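Bacint_00347 (Bacteroides intestinalis DSM 17393, PDB 5MUM) probably hydrolyses rhamnosidic linkages in complex carbohydrates, as a bacterial beta-propeller glycoside hydrolase. Local coordinates at residues H229-A234 with C264-N269; S277-A282 with I341-G346; P300-V305 with Q316-H321. All coordinates share one frame; numbering follows the deposited sequence.

Contact 1. Residues H229-A234 with C264-N269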
ATOM      1  N   HIS A 229      13.059  -4.188 -12.930  1.00  6.70           N
ATOM      2  CA  HIS A 229      12.988  -5.583 -13.323  1.00  6.87           C
ATOM      3  C   HIS A 229      12.758  -6.498 -12.131  1.00  6.84           C
ATOM      4  O   HIS A 229      13.215  -6.201 -11.022  1.00  6.55           O
ATOM      5  CB  HIS A 229      14.273  -6.038 -14.010  1.00  6.97           C
ATOM      6  CG  HIS A 229      15.506  -5.891 -13.176  1.00  7.13           C
ATOM      7  ND1 HIS A 229      16.088  -6.950 -12.520  1.00  8.08           N
ATOM      8  CD2 HIS A 229      16.275  -4.819 -12.899  1.00  7.61           C
ATOM      9  CE1 HIS A 229      17.157  -6.527 -11.859  1.00  7.75           C
ATOM     10  NE2 HIS A 229      17.318  -5.247 -12.114  1.00  7.51           N
ATOM     11  N   ASP A 230      12.048  -7.577 -12.408  1.00  7.01           N
ATOM     12  CA  ASP A 230      11.844  -8.711 -11.515  1.00  7.36           C
ATOM     13  C   ASP A 230      10.940  -8.411 -10.347  1.00  7.75           C
ATOM     14  O   ASP A 230      10.651  -7.245 -10.015  1.00  7.19           O
ATOM     15  CB  ASP A 230      13.173  -9.259 -11.016  1.00  7.40           C
ATOM     16  CG  ASP A 230      14.060  -9.713 -12.142  1.00  7.73           C
ATOM     17  OD1 ASP A 230      13.525 -10.273 -13.106  1.00  7.46           O
ATOM     18  OD2 ASP A 230      15.294  -9.514 -12.067  1.00  8.25           O
ATOM     19  N   LEU A 231      10.463  -9.498  -9.744  1.00  8.33           N
ATOM     20  CA  LEU A 231       9.670  -9.429  -8.528  1.00  8.88           C
ATOM     21  C   LEU A 231      10.269 -10.453  -7.606  1.00  8.41           C
ATOM     22  O   LEU A 231      10.395 -11.644  -7.974  1.00  8.02           O
ATOM     23  CB  LEU A 231       8.219  -9.764  -8.788  1.00 10.32           C
ATOM     24  CG  LEU A 231       7.217  -8.666  -8.878  1.00 11.76           C
ATOM     25  CD1 LEU A 231       5.903  -9.330  -9.258  1.00 13.10           C
ATOM     26  CD2 LEU A 231       7.113  -7.893  -7.564  1.00 12.51           C
ATOM     27  N   CYS A 232      10.667  -9.972  -6.441  1.00  7.82           N
ATOM     28  CA  CYS A 232      11.260 -10.764  -5.408  1.00  7.65           C
ATOM     29  C   CYS A 232      10.384 -10.767  -4.164  1.00  7.09           C
ATOM     30  O   CYS A 232       9.526  -9.909  -3.994  1.00  6.55           O
ATOM     31  CB  CYS A 232      12.621 -10.183  -5.060  1.00  7.87           C
ATOM     32  SG  CYS A 232      13.753 -10.140  -6.499  1.00  9.64           S
ATOM     33  N   TYR A 233      10.670 -11.714  -3.285  1.00  6.62           N
ATOM     34  CA  TYR A 233       9.838 -11.987  -2.143  1.00  6.21           C
ATOM     35  C   TYR A 233      10.625 -12.433  -0.944  1.00  6.44           C
ATOM     36  O   TYR A 233      11.602 -13.204  -1.069  1.00  6.04           O
ATOM     37  CB  TYR A 233       8.860 -13.068  -2.528  1.00  6.03           C
ATOM     38  CG  TYR A 233       7.941 -13.489  -1.411  1.00  5.70           C
ATOM     39  CD1 TYR A 233       6.838 -12.747  -1.098  1.00  5.33           C
ATOM     40  CD2 TYR A 233       8.217 -14.642  -0.647  1.00  5.59           C
ATOM     41  CE1 TYR A 233       6.001 -13.122  -0.068  1.00  5.42           C
ATOM     42  CE2 TYR A 233       7.406 -15.018   0.403  1.00  5.52           C
ATOM     43  CZ  TYR A 233       6.291 -14.283   0.670  1.00  5.44           C
ATOM     44  OH  TYR A 233       5.471 -14.696   1.673  1.00  5.59           O
ATOM     45  N   ALA A 234      10.108 -12.040   0.235  1.00  6.64           N
ATOM     46  CA  ALA A 234      10.593 -12.576   1.479  1.00  6.75           C
ATOM     47  C   ALA A 234       9.460 -12.508   2.487  1.00  6.77           C
ATOM     48  O   ALA A 234       8.535 -11.688   2.358  1.00  6.46           O
ATOM     49  CB  ALA A 234      11.793 -11.770   1.964  1.00  6.71           C
ATOM     50  N   CYS A 264       8.970 -13.701  -9.873  1.00 11.41           N
ATOM     51  CA  CYS A 264       8.759 -13.653 -11.308  1.00 11.82           C
ATOM     52  C   CYS A 264       9.928 -12.930 -11.922  1.00 12.06           C
ATOM     53  O   CYS A 264      10.423 -11.971 -11.343  1.00 11.22           O
ATOM     54  CB  CYS A 264       7.412 -12.960 -11.597  1.00 12.56           C
ATOM     55  SG  CYS A 264       6.883 -13.129 -13.296  1.00 15.15           S
ATOM     56  N   ARG A 265      10.422 -13.418 -13.066  1.00 11.94           N
ATOM     57  CA  ARG A 265      11.498 -12.738 -13.768  1.00 13.08           C
ATOM     58  C   ARG A 265      10.831 -11.866 -14.815  1.00 11.67           C
ATOM     59  O   ARG A 265      10.089 -12.366 -15.657  1.00 11.45           O
ATOM     60  CB  ARG A 265      12.460 -13.748 -14.414  1.00 15.77           C
ATOM     61  CG  ARG A 265      13.407 -14.369 -13.384  1.00 19.14           C
ATOM     62  CD  ARG A 265      14.336 -13.275 -12.835  1.00 22.06           C
ATOM     63  NE  ARG A 265      15.694 -13.753 -12.717  1.00 28.24           N
ATOM     64  CZ  ARG A 265      16.798 -13.030 -12.827  1.00 28.93           C
ATOM     65  NH1 ARG A 265      16.783 -11.727 -13.083  1.00 28.84           N
ATOM     66  NH2 ARG A 265      17.957 -13.653 -12.684  1.00 34.28           N
ATOM     67  N   ILE A 266      11.058 -10.564 -14.741  1.00 10.30           N
ATOM     68  CA  ILE A 266      10.406  -9.618 -15.636  1.00  9.65           C
ATOM     69  C   ILE A 266      11.524  -8.660 -15.999  1.00  9.33           C
ATOM     70  O   ILE A 266      12.052  -7.971 -15.139  1.00  8.45           O
ATOM     71  CB  ILE A 266       9.253  -8.818 -14.987  1.00  9.92           C
ATOM     72  CG1 ILE A 266       8.155  -9.733 -14.454  1.00  9.82           C
ATOM     73  CG2 ILE A 266       8.719  -7.793 -15.989  1.00  9.80           C
ATOM     74  CD1 ILE A 266       7.803  -9.444 -13.028  1.00 10.40           C
ATOM     75  N   PRO A 267      11.943  -8.666 -17.260  1.00  9.47           N
ATOM     76  CA  PRO A 267      13.133  -7.878 -17.612  1.00  9.66           C
ATOM     77  C   PRO A 267      12.944  -6.364 -17.635  1.00  9.30           C
ATOM     78  O   PRO A 267      11.812  -5.870 -17.704  1.00  9.06           O
ATOM     79  CB  PRO A 267      13.434  -8.349 -19.026  1.00 10.01           C
ATOM     80  CG  PRO A 267      12.163  -8.836 -19.569  1.00 10.05           C
ATOM     81  CD  PRO A 267      11.383  -9.393 -18.404  1.00 10.00           C
ATOM     82  N   GLN A 268      14.063  -5.640 -17.622  1.00  8.92           N
ATOM     83  CA  GLN A 268      14.024  -4.217 -17.920  1.00  9.10           C
ATOM     84  C   GLN A 268      13.322  -3.988 -19.286  1.00  8.72           C
ATOM     85  O   GLN A 268      13.289  -4.876 -20.159  1.00  8.41           O
ATOM     86  CB  GLN A 268      15.413  -3.617 -17.970  1.00  9.33           C
ATOM     87  CG  GLN A 268      16.204  -3.792 -16.684  1.00  9.52           C
ATOM     88  CD  GLN A 268      17.594  -3.239 -16.815  1.00 10.16           C
ATOM     89  OE1 GLN A 268      17.747  -2.131 -17.248  1.00 11.07           O
ATOM     90  NE2 GLN A 268      18.601  -4.025 -16.487  1.00 10.59           N
ATOM     91  N   ASN A 269      12.773  -2.799 -19.411  1.00  8.98           N
ATOM     92  CA  ASN A 269      12.018  -2.346 -20.553  1.00  9.96           C
ATOM     93  C   ASN A 269      10.767  -3.191 -20.788  1.00  9.60           C
ATOM     94  O   ASN A 269      10.394  -3.453 -21.931  1.00  9.46           O
ATOM     95  CB  ASN A 269      12.930  -2.262 -21.788  1.00 10.94           C
ATOM     96  CG  ASN A 269      13.878  -1.125 -21.691  1.00 12.36           C
ATOM     97  OD1 ASN A 269      15.076  -1.314 -21.548  1.00 15.50           O
ATOM     98  ND2 ASN A 269      13.348   0.064 -21.702  1.00 11.71           N
TER
HETATM   99  O   HOH W   1      14.833 -10.220 -15.417  1.00 19.52           O
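Asp-230 and Ile-266 lock together where strand 228-236, third in a beta-propeller blade, meets the chain leaving the blade's fourth and outermost strand, 261-264. Regular antiparallel pairing ends at Leu-231 and Cys-264, a hydrogen-bonded pair with Leu-231 N 2.9 Å from Cys-264 O and Cys-264 N 3.1 Å from Leu-231 O. One step on, a side chain takes over from a main-chain carbonyl. Asp-230 N gives its hydrogen to Ile-266 O at 2.8 Å, and Ile-266 N returns a bond to Asp-230 OD1 at 3.0 Å, on the lone pair facing away from the other oxygen. The carboxylate can do this because CG lies beside its own backbone N, anti to the carbonyl carbon (chi1 -59°). On the packed side, the Leu-231 and Cys-264 CB atoms meet, and Ile-266 sits against Trp-292 of the next blade. Looseness is confined to the exposed Arg-265 and a water on Asp-230 OD1. Arg-265 bends back into a salt bridge whose hydrogen bond is weak, NH1 to Asp-230 OD2 at 2.9 Å, planes 74° apart; NH1 also bonds Tyr-257 OH, and the guanidinium makes a cation-pi contact with Tyr-262. Asp-230 and His-229 themselves are buried and polar: His-229, held through NE2 by Glu-221, approaches from above the carboxylate plane, its ND1 2.7 Å from Asp-230 OD2 and the oxygen nearly in the ring plane.

Contact 2. Residues S277-A282 with I341-G346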
ATOM      1  N   SER A 277       1.211  -3.387  -4.594  1.00  9.49           N
ATOM      2  CA  SER A 277       0.702  -3.896  -3.355  1.00 10.09           C
ATOM      3  C   SER A 277       0.725  -5.395  -3.379  1.00  9.27           C
ATOM      4  O   SER A 277       0.951  -6.063  -4.409  1.00 10.54           O
ATOM      5  CB  SER A 277      -0.724  -3.394  -3.063  1.00 10.63           C
ATOM      6  OG  SER A 277      -1.650  -4.069  -3.903  1.00 11.22           O
ATOM      7  N   MET A 278       0.476  -5.942  -2.222  1.00  8.97           N
ATOM      8  CA  MET A 278       0.482  -7.353  -2.080  1.00  8.48           C
ATOM      9  C   MET A 278      -0.450  -7.724  -0.974  1.00  8.30           C
ATOM     10  O   MET A 278      -0.872  -6.883  -0.146  1.00  7.71           O
ATOM     11  CB  MET A 278       1.925  -7.863  -1.856  1.00  8.79           C
ATOM     12  CG  MET A 278       2.483  -7.626  -0.474  1.00  8.91           C
ATOM     13  SD  MET A 278       4.117  -8.344  -0.329  1.00  9.82           S
ATOM     14  CE  MET A 278       3.795 -10.020  -0.770  1.00  9.17           C
ATOM     15  N   SER A 279      -0.848  -8.971  -1.005  1.00  8.50           N
ATOM     16  CA  SER A 279      -1.707  -9.506   0.043  1.00  8.92           C
ATOM     17  C   SER A 279      -1.323 -10.936   0.330  1.00  9.27           C
ATOM     18  O   SER A 279      -0.343 -11.458  -0.187  1.00  9.04           O
ATOM     19  CB  SER A 279      -3.163  -9.428  -0.398  1.00  9.58           C
ATOM     20  OG  SER A 279      -4.033  -9.568   0.733  1.00  9.47           O
ATOM     21  N   ALA A 280      -2.087 -11.561   1.196  1.00  9.88           N
ATOM     22  CA  ALA A 280      -1.915 -12.968   1.494  1.00 11.00           C
ATOM     23  C   ALA A 280      -3.251 -13.556   1.901  1.00 12.43           C
ATOM     24  O   ALA A 280      -4.127 -12.851   2.400  1.00 12.86           O
ATOM     25  CB  ALA A 280      -0.852 -13.157   2.586  1.00 11.16           C
ATOM     26  N   ASP A 281      -3.398 -14.853   1.692  1.00 13.83           N
ATOM     27  CA  ASP A 281      -4.615 -15.542   2.066  1.00 14.71           C
ATOM     28  C   ASP A 281      -4.464 -16.040   3.496  1.00 15.26           C
ATOM     29  O   ASP A 281      -3.443 -15.800   4.151  1.00 14.51           O
ATOM     30  CB  ASP A 281      -4.942 -16.637   1.046  1.00 14.80           C
ATOM     31  CG  ASP A 281      -3.942 -17.741   1.016  1.00 14.65           C
ATOM     32  OD1 ASP A 281      -3.100 -17.913   1.949  1.00 14.86           O
ATOM     33  OD2 ASP A 281      -4.018 -18.477   0.033  1.00 15.97           O
ATOM     34  N   ALA A 282      -5.476 -16.722   3.991  1.00 15.97           N
ATOM     35  CA  ALA A 282      -5.472 -17.191   5.375  1.00 17.57           C
ATOM     36  C   ALA A 282      -4.492 -18.344   5.594  1.00 16.60           C
ATOM     37  O   ALA A 282      -4.117 -18.576   6.717  1.00 18.66           O
ATOM     38  CB  ALA A 282      -6.877 -17.582   5.835  1.00 17.76           C
ATOM     39  N   ILE A 341      -5.462  -5.795  -4.054  1.00 10.46           N
ATOM     40  CA  ILE A 341      -6.156  -7.068  -4.084  1.00 11.03           C
ATOM     41  C   ILE A 341      -6.531  -7.487  -2.691  1.00 10.99           C
ATOM     42  O   ILE A 341      -5.822  -7.168  -1.717  1.00 10.84           O
ATOM     43  CB  ILE A 341      -5.277  -8.183  -4.668  1.00 12.21           C
ATOM     44  CG1 ILE A 341      -3.891  -8.169  -4.013  1.00 12.82           C
ATOM     45  CG2 ILE A 341      -5.169  -8.016  -6.170  1.00 12.06           C
ATOM     46  CD1 ILE A 341      -3.086  -9.405  -4.251  1.00 13.66           C
ATOM     47  N   VAL A 342      -7.623  -8.235  -2.613  1.00 10.22           N
ATOM     48  CA  VAL A 342      -7.912  -9.004  -1.437  1.00 10.74           C
ATOM     49  C   VAL A 342      -8.244 -10.382  -1.897  1.00 11.16           C
ATOM     50  O   VAL A 342      -8.747 -10.556  -2.999  1.00 10.46           O
ATOM     51  CB  VAL A 342      -9.028  -8.383  -0.587  1.00 10.61           C
ATOM     52  CG1 VAL A 342      -8.566  -7.041  -0.065  1.00 10.92           C
ATOM     53  CG2 VAL A 342     -10.332  -8.247  -1.351  1.00 10.68           C
ATOM     54  N   VAL A 343      -7.939 -11.377  -1.071  0.50 11.73           N
ATOM     55  CA  VAL A 343      -8.150 -12.765  -1.450  0.50 12.51           C
ATOM     56  C   VAL A 343      -8.732 -13.571  -0.303  0.50 13.93           C
ATOM     57  O   VAL A 343      -8.346 -13.379   0.848  0.50 14.07           O
ATOM     58  CB  VAL A 343      -6.825 -13.428  -1.865  0.50 12.51           C
ATOM     59  CG1 VAL A 343      -6.389 -12.949  -3.229  0.50 12.56           C
ATOM     60  CG2 VAL A 343      -5.743 -13.159  -0.833  0.50 12.65           C
ATOM     61  N   ASP A 344      -9.617 -14.507  -0.636  1.00 15.24           N
ATOM     62  CA  ASP A 344     -10.284 -15.372   0.357  1.00 18.51           C
ATOM     63  C   ASP A 344     -10.210 -16.749  -0.285  1.00 20.11           C
ATOM     64  O   ASP A 344     -10.956 -17.019  -1.210  1.00 19.05           O
ATOM     65  CB  ASP A 344     -11.734 -14.874   0.540  1.00 21.29           C
ATOM     66  CG  ASP A 344     -12.542 -15.642   1.599  1.00 26.02           C
ATOM     67  OD1 ASP A 344     -11.962 -16.329   2.457  1.00 30.41           O
ATOM     68  OD2 ASP A 344     -13.790 -15.480   1.600  1.00 31.61           O
ATOM     69  N   GLY A 345      -9.250 -17.573   0.154  1.00 22.79           N
ATOM     70  CA  GLY A 345      -9.102 -18.972  -0.310  1.00 23.55           C
ATOM     71  C   GLY A 345      -9.063 -19.150  -1.829  1.00 23.84           C
ATOM     72  O   GLY A 345      -9.856 -19.884  -2.411  1.00 26.17           O
ATOM     73  N   GLY A 346      -8.164 -18.439  -2.476  1.00 22.54           N
ATOM     74  CA  GLY A 346      -8.081 -18.485  -3.940  1.00 22.38           C
ATOM     75  C   GLY A 346      -9.066 -17.611  -4.710  1.00 19.92           C
ATOM     76  O   GLY A 346      -8.854 -17.376  -5.903  1.00 19.35           O
TER
HETATM   77  O   HOH W   2      -3.396  -4.973  -2.130  1.00 15.61           O
HETATM   78  O   HOH W   3      -4.802  -7.099   0.844  1.00 13.12           O
HETATM   79  O   HOH W   4      -6.304 -10.814   1.351  1.00 15.86           O
HETATM   80  O   HOH W   5      -7.926 -17.355   2.656  1.00 23.26           O
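Ile-341 sets CG1 between its backbone N and carbonyl carbon (chi1 48°), and the extended remainder of the side chain carries CD1 across to 3.9 Å from Ser-279 CB, an apolar touch in a mostly watery interface. Ser-279 answers with its hydroxyl anti to the backbone N (chi1 -163°), which swings OG in between the two strands. There it meets two waters: one lies 2.6 Å from Ser-279 OG and donates to Ile-341 O, while the other lies 2.7 Å from Ser-279 OG, donates to Ala-280 O and accepts from Val-343 N. The strands concerned are the first of two successive propeller blades. Segments 277-280 and 341-344, the latter part of strand 340-344, run almost parallel, 11° apart, with axes 6.6 Å from each other at closest, too far for direct main-chain pairing, and water does the bridging instead. At one end a water donates to Ser-277 OG at 2.6 Å and accepts from Ile-341 N; the same hydroxyl is also bonded to Pro-339 O. Beyond the strands, the backbone N atoms of Ala-282 and Gly-345 both donate to a single water, 2.8 Å from Gly-345 N.

Contact 3. Residues P300-V305 with Q316-H321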
ATOM      1  N   PRO A 300       0.660  -2.769 -21.793  1.00  9.08           N
ATOM      2  CA  PRO A 300       0.839  -3.311 -20.428  1.00  8.90           C
ATOM      3  C   PRO A 300      -0.458  -3.923 -19.952  1.00  8.65           C
ATOM      4  O   PRO A 300      -1.547  -3.439 -20.298  1.00  8.70           O
ATOM      5  CB  PRO A 300       1.194  -2.073 -19.606  1.00  9.02           C
ATOM      6  CG  PRO A 300       1.813  -1.136 -20.651  1.00  8.89           C
ATOM      7  CD  PRO A 300       0.934  -1.338 -21.819  1.00  8.86           C
ATOM      8  N   GLN A 301      -0.343  -4.975 -19.164  1.00  7.86           N
ATOM      9  CA  GLN A 301      -1.498  -5.708 -18.670  1.00  7.90           C
ATOM     10  C   GLN A 301      -1.312  -5.946 -17.198  1.00  7.24           C
ATOM     11  O   GLN A 301      -0.188  -6.237 -16.726  1.00  6.91           O
ATOM     12  CB  GLN A 301      -1.599  -7.061 -19.352  1.00  8.07           C
ATOM     13  CG  GLN A 301      -1.693  -7.021 -20.852  1.00  8.39           C
ATOM     14  CD  GLN A 301      -3.084  -6.590 -21.350  1.00  8.99           C
ATOM     15  OE1 GLN A 301      -4.040  -6.387 -20.571  1.00  8.89           O
ATOM     16  NE2 GLN A 301      -3.193  -6.452 -22.670  1.00  8.96           N
ATOM     17  N   TYR A 302      -2.400  -5.839 -16.483  1.00  6.85           N
ATOM     18  CA  TYR A 302      -2.430  -6.195 -15.083  1.00  6.75           C
ATOM     19  C   TYR A 302      -2.162  -7.673 -14.885  1.00  6.76           C
ATOM     20  O   TYR A 302      -2.573  -8.520 -15.695  1.00  6.35           O
ATOM     21  CB  TYR A 302      -3.769  -5.885 -14.482  1.00  6.78           C
ATOM     22  CG  TYR A 302      -4.053  -4.433 -14.218  1.00  6.59           C
ATOM     23  CD1 TYR A 302      -3.435  -3.774 -13.175  1.00  6.63           C
ATOM     24  CD2 TYR A 302      -4.963  -3.725 -14.989  1.00  6.81           C
ATOM     25  CE1 TYR A 302      -3.694  -2.456 -12.898  1.00  6.54           C
ATOM     26  CE2 TYR A 302      -5.215  -2.391 -14.737  1.00  6.63           C
ATOM     27  CZ  TYR A 302      -4.621  -1.774 -13.662  1.00  6.60           C
ATOM     28  OH  TYR A 302      -4.914  -0.466 -13.370  1.00  6.95           O
ATOM     29  N   ARG A 303      -1.447  -7.955 -13.798  1.00  6.98           N
ATOM     30  CA  ARG A 303      -0.967  -9.285 -13.481  1.00  6.97           C
ATOM     31  C   ARG A 303      -1.186  -9.599 -12.029  1.00  7.02           C
ATOM     32  O   ARG A 303      -1.265  -8.696 -11.170  1.00  6.33           O
ATOM     33  CB  ARG A 303       0.544  -9.409 -13.683  1.00  7.33           C
ATOM     34  CG  ARG A 303       1.080  -8.825 -14.948  1.00  7.65           C
ATOM     35  CD  ARG A 303       0.733  -9.662 -16.143  1.00  7.88           C
ATOM     36  NE  ARG A 303       1.156  -8.948 -17.340  1.00  8.06           N
ATOM     37  CZ  ARG A 303       1.522  -9.522 -18.473  1.00  8.68           C
ATOM     38  NH1 ARG A 303       1.588 -10.844 -18.589  1.00  9.56           N
ATOM     39  NH2 ARG A 303       1.833  -8.768 -19.492  1.00  8.83           N
ATOM     40  N   ILE A 304      -1.190 -10.891 -11.752  0.50  7.35           N
ATOM     41  CA  ILE A 304      -1.210 -11.376 -10.397  0.50  7.71           C
ATOM     42  C   ILE A 304      -0.129 -12.434 -10.337  0.50  7.71           C
ATOM     43  O   ILE A 304       0.032 -13.213 -11.274  0.50  7.76           O
ATOM     44  CB  ILE A 304      -2.603 -11.863 -10.008  0.50  8.03           C
ATOM     45  CG1 ILE A 304      -2.667 -12.098  -8.510  0.50  8.31           C
ATOM     46  CG2 ILE A 304      -3.026 -13.096 -10.791  0.50  8.06           C
ATOM     47  CD1 ILE A 304      -4.053 -12.487  -8.088  0.50  8.59           C
ATOM     48  N   VAL A 305       0.670 -12.378  -9.278  1.00  7.60           N
ATOM     49  CA  VAL A 305       1.802 -13.277  -9.092  1.00  7.64           C
ATOM     50  C   VAL A 305       1.569 -13.851  -7.719  1.00  7.98           C
ATOM     51  O   VAL A 305       1.334 -13.091  -6.781  1.00  8.09           O
ATOM     52  CB  VAL A 305       3.118 -12.523  -9.135  1.00  7.62           C
ATOM     53  CG1 VAL A 305       4.299 -13.462  -8.860  1.00  7.78           C
ATOM     54  CG2 VAL A 305       3.278 -11.836 -10.464  1.00  7.66           C
ATOM     55  N   GLN A 316      -2.231 -13.131 -16.242  1.00 10.45           N
ATOM     56  CA  GLN A 316      -2.712 -11.875 -16.753  1.00 10.86           C
ATOM     57  C   GLN A 316      -4.138 -11.726 -16.260  1.00 11.05           C
ATOM     58  O   GLN A 316      -4.967 -12.656 -16.358  1.00 10.37           O
ATOM     59  CB  GLN A 316      -2.610 -11.853 -18.287  1.00 11.38           C
ATOM     60  CG  GLN A 316      -2.925 -10.483 -18.865  1.00 12.16           C
ATOM     61  CD  GLN A 316      -2.750 -10.373 -20.356  1.00 12.76           C
ATOM     62  OE1 GLN A 316      -3.661  -9.888 -21.070  1.00 13.92           O
ATOM     63  NE2 GLN A 316      -1.586 -10.750 -20.842  1.00 11.22           N
ATOM     64  N   VAL A 317      -4.443 -10.557 -15.732  1.00 10.73           N
ATOM     65  CA  VAL A 317      -5.766 -10.302 -15.159  1.00 11.51           C
ATOM     66  C   VAL A 317      -6.632  -9.566 -16.158  1.00 12.31           C
ATOM     67  O   VAL A 317      -7.831  -9.851 -16.267  1.00 12.09           O
ATOM     68  CB  VAL A 317      -5.612  -9.475 -13.878  1.00 11.88           C
ATOM     69  CG1 VAL A 317      -6.953  -9.102 -13.245  1.00 12.62           C
ATOM     70  CG2 VAL A 317      -4.733 -10.231 -12.907  1.00 12.75           C
ATOM     71  N   SER A 318      -6.030  -8.590 -16.835  1.00 11.93           N
ATOM     72  CA  SER A 318      -6.733  -7.706 -17.723  1.00 12.70           C
ATOM     73  C   SER A 318      -6.688  -8.167 -19.182  1.00 13.72           C
ATOM     74  O   SER A 318      -5.979  -9.105 -19.537  1.00 13.09           O
ATOM     75  CB  SER A 318      -6.122  -6.309 -17.622  1.00 12.31           C
ATOM     76  OG  SER A 318      -4.746  -6.303 -17.962  1.00 11.11           O
ATOM     77  N   ASP A 319      -7.465  -7.491 -20.017  1.00 13.89           N
ATOM     78  CA  ASP A 319      -7.501  -7.786 -21.454  1.00 16.06           C
ATOM     79  C   ASP A 319      -7.527  -6.436 -22.173  1.00 14.78           C
ATOM     80  O   ASP A 319      -8.476  -6.088 -22.923  1.00 15.40           O
ATOM     81  CB  ASP A 319      -8.726  -8.658 -21.737  1.00 18.28           C
ATOM     82  CG  ASP A 319      -8.894  -9.014 -23.201  1.00 21.67           C
ATOM     83  OD1 ASP A 319      -7.902  -9.226 -23.945  1.00 25.01           O
ATOM     84  OD2 ASP A 319     -10.070  -9.090 -23.599  1.00 27.40           O
ATOM     85  N   ARG A 320      -6.493  -5.663 -21.905  1.00 12.62           N
ATOM     86  CA  ARG A 320      -6.386  -4.297 -22.396  1.00 12.02           C
ATOM     87  C   ARG A 320      -5.907  -4.259 -23.823  1.00 12.58           C
ATOM     88  O   ARG A 320      -5.322  -5.201 -24.297  1.00 12.51           O
ATOM     89  CB  ARG A 320      -5.402  -3.476 -21.546  1.00 11.30           C
ATOM     90  CG  ARG A 320      -5.639  -3.527 -20.036  1.00 10.54           C
ATOM     91  CD  ARG A 320      -4.668  -2.637 -19.265  1.00 10.27           C
ATOM     92  NE  ARG A 320      -4.946  -1.234 -19.571  1.00  9.98           N
ATOM     93  CZ  ARG A 320      -4.286  -0.475 -20.433  1.00  9.98           C
ATOM     94  NH1 ARG A 320      -3.196  -0.909 -21.049  1.00  9.45           N
ATOM     95  NH2 ARG A 320      -4.733   0.764 -20.678  1.00 10.62           N
ATOM     96  N   HIS A 321      -6.144  -3.136 -24.494  1.00 14.13           N
ATOM     97  CA  HIS A 321      -5.744  -2.949 -25.892  1.00 15.90           C
ATOM     98  C   HIS A 321      -5.017  -1.660 -26.151  1.00 15.64           C
ATOM     99  O   HIS A 321      -4.614  -1.418 -27.281  1.00 16.92           O
ATOM    100  CB  HIS A 321      -6.998  -3.030 -26.765  1.00 17.73           C
ATOM    101  CG  HIS A 321      -7.644  -4.362 -26.715  1.00 18.20           C
ATOM    102  ND1 HIS A 321      -7.242  -5.405 -27.522  1.00 20.80           N
ATOM    103  CD2 HIS A 321      -8.630  -4.844 -25.928  1.00 19.48           C
ATOM    104  CE1 HIS A 321      -7.948  -6.478 -27.212  1.00 20.54           C
ATOM    105  NE2 HIS A 321      -8.805  -6.156 -26.259  1.00 20.13           N
TER
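Arg-303 and Gln-316 form an antiparallel, non-hydrogen-bonded pair, CA atoms 4.5 Å apart, and just beyond it Val-317 N donates to Tyr-302 O, 2.8 Å away. The pairing joins the third strand of a propeller blade, 301-307, to the end of its outermost strand, 312-316; past that point the chain turns into loop, and side chains of the two segments keep them together. Gln-301 does most of this work. The bend at chi2 (-75°) turns its amide to the backbone of Arg-320, which it grips twice: OE1 takes Arg-320 N at 2.9 Å, and NE2 gives to Arg-320 O at 3.0 Å. The same OE1 accepts the Ser-318 hydroxyl, OG at 2.7 Å, both donors lying in its carbonyl plane on lone pairs. Ser-318 OG in turn accepts from Tyr-302 N at 2.8 Å, so this one hydroxyl relays between a side-chain amide and the strand backbone. The amide of Gln-316 stacks on that of Gln-301, planes only 7° apart, and its far end lies over the rim of one face of the Arg-303 guanidinium, a group also tied to Trp-292 and Asp-294. Tyr-302 presents its ring edge to Ser-318 CB, while its hydroxyl reaches Ala-337 O. Arg-320, salt-bridged through NE to Asp-354, closes the contact from the loop side: NH1 donates to Pro-300 O at 3.1 Å, the oxygen lying close to the guanidinium plane.

Overall arrangement
Contacts 1 and 3 occur at equivalent places in consecutive propeller blades, each joining a third strand to the chain that leaves the fourth, far from the centre of the chain. Both replace failing strand pairing with side-chain bonds, but contact 1 uses a carboxylate in a salt bridge with Arg-265 and has exposed residues, whereas contact 3 is more buried and relies chiefly on the Gln-301 amide, with a serine hydroxyl and an arginine helping. Contact 2 lies nearer the centre and joins two blades instead of closing one; its polar links are solvent-mediated, not direct. The sheet containing 277-280 and 301-307 is shared by contacts 2 and 3. Contact 1 packs against both neighbours, Tyr-233 on Met-278 and Leu-231 on Val-305.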